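Local coordinates for protein pyroglutamyl-peptidase I (Fervidobacterium islandicum, PDB 6LTQ) that removes the N-terminal pyroglutamyl residue from peptides, as a pyrrolidone carboxyl peptidase of a thermophilic, keratin-degrading bacterium, at residues Met34-Val37 with Lys38-Lys42; Glu136-Lys140 with Lys141-Ala145; Leu181-Pro185 with Glu186-Thr190. All blocks are in the same frame, centred on the assembly; numbering follows the deposited sequence.

Contact 1 of 3, residues Met34-Val37 with Lys38-Lys42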
loop_
_atom_site.group_PDB
_atom_site.type_symbol
_atom_site.label_atom_id
_atom_site.label_comp_id
_atom_site.label_asym_id
_atom_site.label_seq_id
_atom_site.Cartn_x
_atom_site.Cartn_y
_atom_site.Cartn_z
ATOM N N MET D 34 -22.134 9.490 -9.256
ATOM C CA MET D 34 -23.074 10.392 -9.931
ATOM C C MET D 34 -22.945 10.284 -11.452
ATOM O O MET D 34 -23.953 10.182 -12.165
ATOM C CB MET D 34 -22.826 11.831 -9.460
ATOM C CG MET D 34 -23.780 12.945 -10.021
ATOM S SD MET D 34 -23.375 14.488 -9.177
ATOM C CE MET D 34 -24.259 15.656 -10.218
ATOM N N ARG D 35 -21.710 10.258 -11.971
ATOM C CA ARG D 35 -21.536 10.187 -13.424
ATOM C C ARG D 35 -22.100 8.897 -14.009
ATOM O O ARG D 35 -22.734 8.925 -15.070
ATOM C CB ARG D 35 -20.063 10.308 -13.803
ATOM C CG ARG D 35 -19.436 11.599 -13.383
ATOM C CD ARG D 35 -19.650 12.676 -14.424
ATOM N NE ARG D 35 -19.155 12.271 -15.733
ATOM C CZ ARG D 35 -17.942 12.562 -16.190
ATOM N NH1 ARG D 35 -17.574 12.157 -17.400
ATOM N NH2 ARG D 35 -17.095 13.253 -15.435
ATOM N N ILE D 36 -21.878 7.753 -13.345
ATOM C CA ILE D 36 -22.412 6.484 -13.850
ATOM C C ILE D 36 -23.934 6.504 -13.848
ATOM O O ILE D 36 -24.583 5.990 -14.771
ATOM C CB ILE D 36 -21.894 5.288 -13.027
ATOM C CG1 ILE D 36 -20.385 5.109 -13.160
ATOM C CG2 ILE D 36 -22.614 3.984 -13.442
ATOM C CD1 ILE D 36 -19.873 3.973 -12.257
ATOM N N VAL D 37 -24.527 7.035 -12.775
ATOM C CA VAL D 37 -25.981 7.074 -12.690
ATOM C C VAL D 37 -26.544 7.923 -13.832
ATOM O O VAL D 37 -27.498 7.520 -14.513
ATOM C CB VAL D 37 -26.422 7.605 -11.313
ATOM C CG1 VAL D 37 -27.926 7.942 -11.335
ATOM C CG2 VAL D 37 -26.140 6.576 -10.206
ATOM N N LYS D 38 -25.925 9.081 -14.082
ATOM C CA LYS D 38 -26.340 9.930 -15.201
ATOM C C LYS D 38 -26.174 9.195 -16.520
ATOM O O LYS D 38 -27.039 9.272 -17.396
ATOM C CB LYS D 38 -25.531 11.233 -15.223
ATOM C CG LYS D 38 -25.776 12.172 -14.041
ATOM C CD LYS D 38 -24.952 13.471 -14.191
ATOM C CE LYS D 38 -23.477 13.190 -14.542
ATOM N NZ LYS D 38 -22.581 14.382 -14.415
ATOM N N ARG D 39 -25.059 8.486 -16.690
ATOM C CA ARG D 39 -24.846 7.766 -17.940
ATOM C C ARG D 39 -25.900 6.683 -18.160
ATOM O O ARG D 39 -26.381 6.498 -19.281
ATOM C CB ARG D 39 -23.440 7.172 -17.974
ATOM C CG ARG D 39 -23.122 6.493 -19.280
ATOM C CD ARG D 39 -21.629 6.400 -19.486
ATOM N NE ARG D 39 -21.050 7.684 -19.865
ATOM C CZ ARG D 39 -19.793 7.831 -20.266
ATOM N NH1 ARG D 39 -18.993 6.771 -20.336
ATOM N NH2 ARG D 39 -19.332 9.030 -20.593
ATOM N N LEU D 40 -26.260 5.953 -17.112
ATOM C CA LEU D 40 -27.176 4.829 -17.225
ATOM C C LEU D 40 -28.643 5.268 -17.179
ATOM O O LEU D 40 -29.546 4.414 -17.329
ATOM C CB LEU D 40 -26.870 3.789 -16.155
ATOM C CG LEU D 40 -25.565 3.014 -16.392
ATOM C CD1 LEU D 40 -25.342 1.890 -15.364
ATOM C CD2 LEU D 40 -25.436 2.451 -17.830
ATOM N N SER D 41 -28.871 6.576 -16.925
ATOM C CA SER D 41 -30.151 7.291 -17.026
ATOM C C SER D 41 -31.022 6.826 -18.186
ATOM O O SER D 41 -32.225 6.635 -17.960
ATOM C CB SER D 41 -29.849 8.804 -17.241
ATOM O OG SER D 41 -29.674 9.569 -16.022
ATOM N N LYS D 42 -30.388 6.387 -19.284
ATOM C CA LYS D 42 -31.038 5.857 -20.492
ATOM C C LYS D 42 -31.266 4.341 -20.349
ATOM O O LYS D 42 -30.572 3.490 -20.927
ATOM C CB LYS D 42 -30.152 6.197 -21.679
ATOM C CG LYS D 42 -29.379 7.543 -21.405
ATOM C CD LYS D 42 -28.587 7.971 -22.636
ATOM C CE LYS D 42 -27.652 9.170 -22.412
ATOM N NZ LYS D 42 -28.030 10.330 -23.285
#
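Lys-38 N donates to Met-34 O at 3.0 Å in a nearly straight bond, and Arg-39 N and Leu-40 N repeat the i to i+4 pattern on Arg-35 O and Ile-36 O, each at 2.9 Å. These are the last turns of helix 32-40, the crossover helix of the beta-alpha-beta unit formed with strands 15-22 and 48-55. The pattern frays at Ser-41, whose N reaches Val-37 O with an N-H...O angle of 125°, a weak bond. On the outer face the Lys-38 side chain doubles back over the preceding turn. Its CG passes Met-34 O at 3.3 Å, and the bend at chi3 (-48°) carries NZ to 3.4 Å from Arg-35 CD, where the two side chains pass at a slant. Like charges therefore come close, Arg-35 NE and Lys-38 NZ being 4.2 Å apart; Arg-35 also has a long, weak ion pair with Glu-186. The inner face of the helix is buried: Val-37 packs on Thr-52 and Ile-54 of strand 48-55, Ile-36 on Gln-206 and Thr-207 of helix 203-215. Ile-36 and Leu-40 run next to each other in the same direction, Ile-36 CG2 meeting Leu-40 CD1 at 3.9 Å.

Contact 2 of 3, residues Glu136-Lys140 with Lys141-Ala145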
loop_
_atom_site.group_PDB
_atom_site.type_symbol
_atom_site.label_atom_id
_atom_site.label_comp_id
_atom_site.label_asym_id
_atom_site.label_seq_id
_atom_site.Cartn_x
_atom_site.Cartn_y
_atom_site.Cartn_z
ATOM N N GLU D 136 -17.435 -12.798 -9.036
ATOM C CA GLU D 136 -16.953 -13.783 -9.990
ATOM C C GLU D 136 -17.375 -13.425 -11.412
ATOM O O GLU D 136 -16.597 -13.598 -12.351
ATOM C CB GLU D 136 -17.455 -15.169 -9.603
ATOM C CG GLU D 136 -16.414 -15.978 -8.857
ATOM C CD GLU D 136 -15.311 -16.477 -9.788
ATOM O OE1 GLU D 136 -15.245 -17.700 -10.033
ATOM O OE2 GLU D 136 -14.516 -15.643 -10.273
ATOM N N LEU D 137 -18.593 -12.906 -11.583
ATOM C CA LEU D 137 -19.051 -12.483 -12.908
ATOM C C LEU D 137 -18.192 -11.356 -13.458
ATOM O O LEU D 137 -17.770 -11.390 -14.624
ATOM C CB LEU D 137 -20.508 -12.020 -12.853
ATOM C CG LEU D 137 -21.091 -11.736 -14.247
ATOM C CD1 LEU D 137 -22.443 -12.424 -14.391
ATOM C CD2 LEU D 137 -21.227 -10.269 -14.512
ATOM N N LEU D 138 -17.939 -10.329 -12.639
ATOM C CA LEU D 138 -17.132 -9.198 -13.089
ATOM C C LEU D 138 -15.721 -9.633 -13.490
ATOM O O LEU D 138 -15.229 -9.256 -14.565
ATOM C CB LEU D 138 -17.077 -8.140 -11.997
ATOM C CG LEU D 138 -18.424 -7.440 -11.764
ATOM C CD1 LEU D 138 -18.343 -6.505 -10.573
ATOM C CD2 LEU D 138 -18.849 -6.687 -13.030
ATOM N N LYS D 139 -15.087 -10.490 -12.681
ATOM C CA LYS D 139 -13.733 -10.942 -13.015
ATOM C C LYS D 139 -13.739 -11.742 -14.309
ATOM O O LYS D 139 -12.851 -11.591 -15.160
ATOM C CB LYS D 139 -13.132 -11.813 -11.904
ATOM C CG LYS D 139 -12.853 -11.141 -10.542
ATOM C CD LYS D 139 -12.453 -12.232 -9.542
ATOM C CE LYS D 139 -12.404 -11.690 -8.131
ATOM N NZ LYS D 139 -11.163 -10.870 -7.940
ATOM N N LYS D 140 -14.780 -12.549 -14.508
ATOM C CA LYS D 140 -14.778 -13.415 -15.673
ATOM C C LYS D 140 -14.942 -12.584 -16.921
ATOM O O LYS D 140 -14.544 -12.976 -18.025
ATOM C CB LYS D 140 -15.920 -14.364 -15.496
ATOM C CG LYS D 140 -15.397 -15.730 -15.369
ATOM C CD LYS D 140 -14.296 -15.472 -14.152
ATOM C CE LYS D 140 -13.367 -16.722 -13.985
ATOM N NZ LYS D 140 -13.785 -18.181 -13.696
ATOM N N LYS D 141 -15.558 -11.418 -16.754
ATOM C CA LYS D 141 -15.660 -10.407 -17.805
ATOM C C LYS D 141 -14.452 -9.461 -17.845
ATOM O O LYS D 141 -14.536 -8.374 -18.441
ATOM C CB LYS D 141 -16.917 -9.555 -17.612
ATOM C CG LYS D 141 -18.213 -10.368 -17.624
ATOM C CD LYS D 141 -18.476 -10.962 -19.003
ATOM C CE LYS D 141 -19.778 -11.762 -18.974
ATOM N NZ LYS D 141 -20.187 -12.228 -20.320
ATOM N N LYS D 142 -13.366 -9.825 -17.153
ATOM C CA LYS D 142 -12.072 -9.128 -17.194
ATOM C C LYS D 142 -12.095 -7.775 -16.487
ATOM O O LYS D 142 -11.342 -6.860 -16.850
ATOM C CB LYS D 142 -11.565 -8.961 -18.631
ATOM C CG LYS D 142 -11.503 -10.285 -19.411
ATOM C CD LYS D 142 -10.949 -10.051 -20.806
ATOM C CE LYS D 142 -11.150 -11.272 -21.683
ATOM N NZ LYS D 142 -10.468 -12.465 -21.120
ATOM N N ILE D 143 -12.938 -7.626 -15.475
ATOM C CA ILE D 143 -13.016 -6.388 -14.711
ATOM C C ILE D 143 -12.514 -6.661 -13.301
ATOM O O ILE D 143 -13.094 -7.504 -12.595
ATOM C CB ILE D 143 -14.443 -5.819 -14.698
ATOM C CG1 ILE D 143 -14.929 -5.589 -16.139
ATOM C CG2 ILE D 143 -14.481 -4.524 -13.925
ATOM C CD1 ILE D 143 -16.333 -4.956 -16.236
ATOM N N PRO D 144 -11.490 -5.960 -12.819
ATOM C CA PRO D 144 -11.046 -6.141 -11.428
ATOM C C PRO D 144 -12.178 -5.858 -10.444
ATOM O O PRO D 144 -12.859 -4.836 -10.535
ATOM C CB PRO D 144 -9.903 -5.122 -11.276
ATOM C CG PRO D 144 -9.411 -4.913 -12.672
ATOM C CD PRO D 144 -10.624 -5.036 -13.575
ATOM N N ALA D 145 -12.381 -6.777 -9.503
ATOM C CA ALA D 145 -13.499 -6.667 -8.578
ATOM C C ALA D 145 -13.202 -7.536 -7.373
ATOM O O ALA D 145 -12.506 -8.550 -7.487
ATOM C CB ALA D 145 -14.837 -7.089 -9.219
HETATM O O HOH W 1 -9.664 -8.464 -9.374
#
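Lys-142 and Ile-143 close helix 131-140 with the paired backbone bonds of a Schellman motif: Ile-143 N reaches back to Leu-138 O at 3.0 Å, and Lys-142 N to Lys-139 O at 2.7 Å. Both donors stand above the planes of their carbonyls, as the chain reverses through the positive phi of Lys-142 (72°). Lys-141 N still makes the ordinary helical bond to Leu-137 O. Among side-chain bonds, Lys-139 NZ grips Ala-145 O at 2.7 Å, nearly in line with the carbonyl, because its otherwise extended chain bends at chi4 (-76°). A water accepts from Ala-145 N at 3.2 Å and, weakly, from Lys-139 NZ, while Glu-196 of the second subunit forms a salt bridge with the same ammonium group. A methionine in place of Lys-139 would probably leave Ala-145 O without this donor and Glu-196 of the second subunit without its charged mate. The apolar contacts are made by Leu-138: its CB meets Ala-145 CB at 3.7 Å, and its CD1 touches the same methyl. Leu-138, Ile-143 and Ala-145 all rest on Ile-90 of strand 90-97, Ile-143 also packs on Leu-205 and Ala-209 of helix 203-215, and the turn delivers the chain into strand 145-148.

Contact 3 of 3, residues Leu181-Pro185 with Glu186-Thr190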
loop_
_atom_site.group_PDB
_atom_site.type_symbol
_atom_site.label_atom_id
_atom_site.label_comp_id
_atom_site.label_asym_id
_atom_site.label_seq_id
_atom_site.Cartn_x
_atom_site.Cartn_y
_atom_site.Cartn_z
ATOM N N LEU D 181 -16.525 2.490 -5.753
ATOM C CA LEU D 181 -15.919 2.732 -7.049
ATOM C C LEU D 181 -14.582 3.457 -6.909
ATOM O O LEU D 181 -14.436 4.354 -6.058
ATOM C CB LEU D 181 -16.845 3.593 -7.937
ATOM C CG LEU D 181 -18.247 3.039 -8.145
ATOM C CD1 LEU D 181 -19.157 4.179 -8.683
ATOM C CD2 LEU D 181 -18.204 1.848 -9.098
ATOM N N PRO D 182 -13.614 3.107 -7.759
ATOM C CA PRO D 182 -12.348 3.851 -7.788
ATOM C C PRO D 182 -12.562 5.304 -8.181
ATOM O O PRO D 182 -13.576 5.668 -8.774
ATOM C CB PRO D 182 -11.524 3.123 -8.872
ATOM C CG PRO D 182 -12.110 1.720 -8.944
ATOM C CD PRO D 182 -13.605 1.928 -8.651
ATOM N N PHE D 183 -11.574 6.134 -7.852
ATOM C CA PHE D 183 -11.455 7.438 -8.499
ATOM C C PHE D 183 -11.489 7.285 -10.017
ATOM O O PHE D 183 -10.986 6.302 -10.574
ATOM C CB PHE D 183 -10.133 8.095 -8.127
ATOM C CG PHE D 183 -10.157 8.876 -6.856
ATOM C CD1 PHE D 183 -11.234 9.690 -6.529
ATOM C CD2 PHE D 183 -9.072 8.841 -6.016
ATOM C CE1 PHE D 183 -11.216 10.446 -5.374
ATOM C CE2 PHE D 183 -9.053 9.595 -4.842
ATOM C CZ PHE D 183 -10.127 10.395 -4.530
ATOM N N LEU D 184 -12.078 8.271 -10.696
ATOM C CA LEU D 184 -11.846 8.419 -12.121
ATOM C C LEU D 184 -10.417 8.906 -12.361
ATOM O O LEU D 184 -9.842 9.602 -11.518
ATOM C CB LEU D 184 -12.832 9.420 -12.747
ATOM C CG LEU D 184 -14.318 9.046 -12.671
ATOM C CD1 LEU D 184 -15.176 10.234 -13.140
ATOM C CD2 LEU D 184 -14.651 7.800 -13.487
ATOM N N PRO D 185 -9.829 8.569 -13.507
ATOM C CA PRO D 185 -8.469 9.059 -13.792
ATOM C C PRO D 185 -8.349 10.576 -13.684
ATOM O O PRO D 185 -7.345 11.078 -13.153
ATOM C CB PRO D 185 -8.207 8.555 -15.213
ATOM C CG PRO D 185 -9.103 7.353 -15.353
ATOM C CD PRO D 185 -10.350 7.687 -14.562
ATOM N N GLU D 186 -9.376 11.326 -14.097
ATOM C CA GLU D 186 -9.278 12.785 -13.991
ATOM C C GLU D 186 -9.165 13.259 -12.543
ATOM O O GLU D 186 -8.566 14.312 -12.279
ATOM C CB GLU D 186 -10.477 13.435 -14.670
ATOM C CG GLU D 186 -11.785 13.101 -14.008
ATOM C CD GLU D 186 -12.959 13.364 -14.915
ATOM O OE1 GLU D 186 -13.580 14.443 -14.774
ATOM O OE2 GLU D 186 -13.248 12.497 -15.770
ATOM N N GLN D 187 -9.713 12.496 -11.586
ATOM C CA GLN D 187 -9.599 12.873 -10.177
ATOM C C GLN D 187 -8.201 12.619 -9.630
ATOM O O GLN D 187 -7.783 13.286 -8.677
ATOM C CB GLN D 187 -10.612 12.105 -9.316
ATOM C CG GLN D 187 -12.073 12.379 -9.696
ATOM C CD GLN D 187 -13.062 11.558 -8.886
ATOM O OE1 GLN D 187 -13.334 10.403 -9.214
ATOM N NE2 GLN D 187 -13.611 12.162 -7.819
ATOM N N VAL D 188 -7.488 11.631 -10.172
ATOM C CA VAL D 188 -6.119 11.407 -9.708
ATOM C C VAL D 188 -5.171 12.356 -10.416
ATOM O O VAL D 188 -4.164 12.785 -9.840
ATOM C CB VAL D 188 -5.707 9.939 -9.907
ATOM C CG1 VAL D 188 -4.202 9.716 -9.591
ATOM C CG2 VAL D 188 -6.577 9.025 -9.023
ATOM N N ALA D 189 -5.484 12.716 -11.659
ATOM C CA ALA D 189 -4.582 13.568 -12.429
ATOM C C ALA D 189 -4.352 14.933 -11.771
ATOM O O ALA D 189 -3.321 15.564 -12.034
ATOM C CB ALA D 189 -5.124 13.718 -13.845
ATOM N N THR D 190 -5.266 15.389 -10.912
ATOM C CA THR D 190 -5.149 16.675 -10.217
ATOM C C THR D 190 -4.440 16.600 -8.866
ATOM O O THR D 190 -4.278 17.635 -8.211
ATOM C CB THR D 190 -6.534 17.296 -10.027
ATOM O OG1 THR D 190 -7.313 16.470 -9.155
ATOM C CG2 THR D 190 -7.240 17.409 -11.364
#
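Gln-187 folds its amide back on the chain ahead of its helix, so that OE1 receives the proton of Leu-184 N at 2.9 Å. This is the tight, buried part of the contact. The same OE1 lies at the edge of the Phe-183 ring, 3.5 Å from CD1, with ring and amide planes 77° apart. Gln-187 CG lies anti to its own carbonyl carbon (chi1 -61°) and the rest of the chain is extended, which sets OE1 against the backbone N-H of Leu-184. Hydrogen bonds from NE2 to Gln-83 and Glu-28 fix the rotation of the amide. Val-188 adds apolar packing, its CG2 3.8 Å from Phe-183 CB, and the second subunit closes over Pro-185 and Val-188 with its Pro-144. Glu-186 makes the looser, partly exposed side: its chain runs beside Leu-184, and OE2 comes only to 4.0 Å from Leu-184 CD1. Backbone bonds start the helix, Gln-187 N to Leu-184 O at 2.9 Å and Ala-189 N to Pro-185 O. The arrangement is that of a helix N-terminus with Leu-184 as N-cap and proline in the first turn: the N3 side chain, Gln-187, takes the N-cap N-H, but leucine has no side-chain acceptor to return the bond of a full capping box.

In the fold
All three contacts lie at helix ends, yet their settings differ. Contact 3 is buried and starts helix 185-189, whereas contacts 1 and 2 are partly buried helix C-termini with lysines on the outside. Contact 1 fades into weak backbone bonds, while contact 2 stops on a defined Schellman turn. Contacts 1 and 3 touch directly, Ile-36 CD1 packing on Leu-181 CD1 at 3.7 Å; contact 2 stays apart, its nearest atoms about 10 Å from contact 1 and about 7 Å from contact 3. Helix 203-215 borders all three. Contacts 2 and 3 also face the second subunit, one mixing charge with packing and the other using packing, whereas contact 1 meets no other chain.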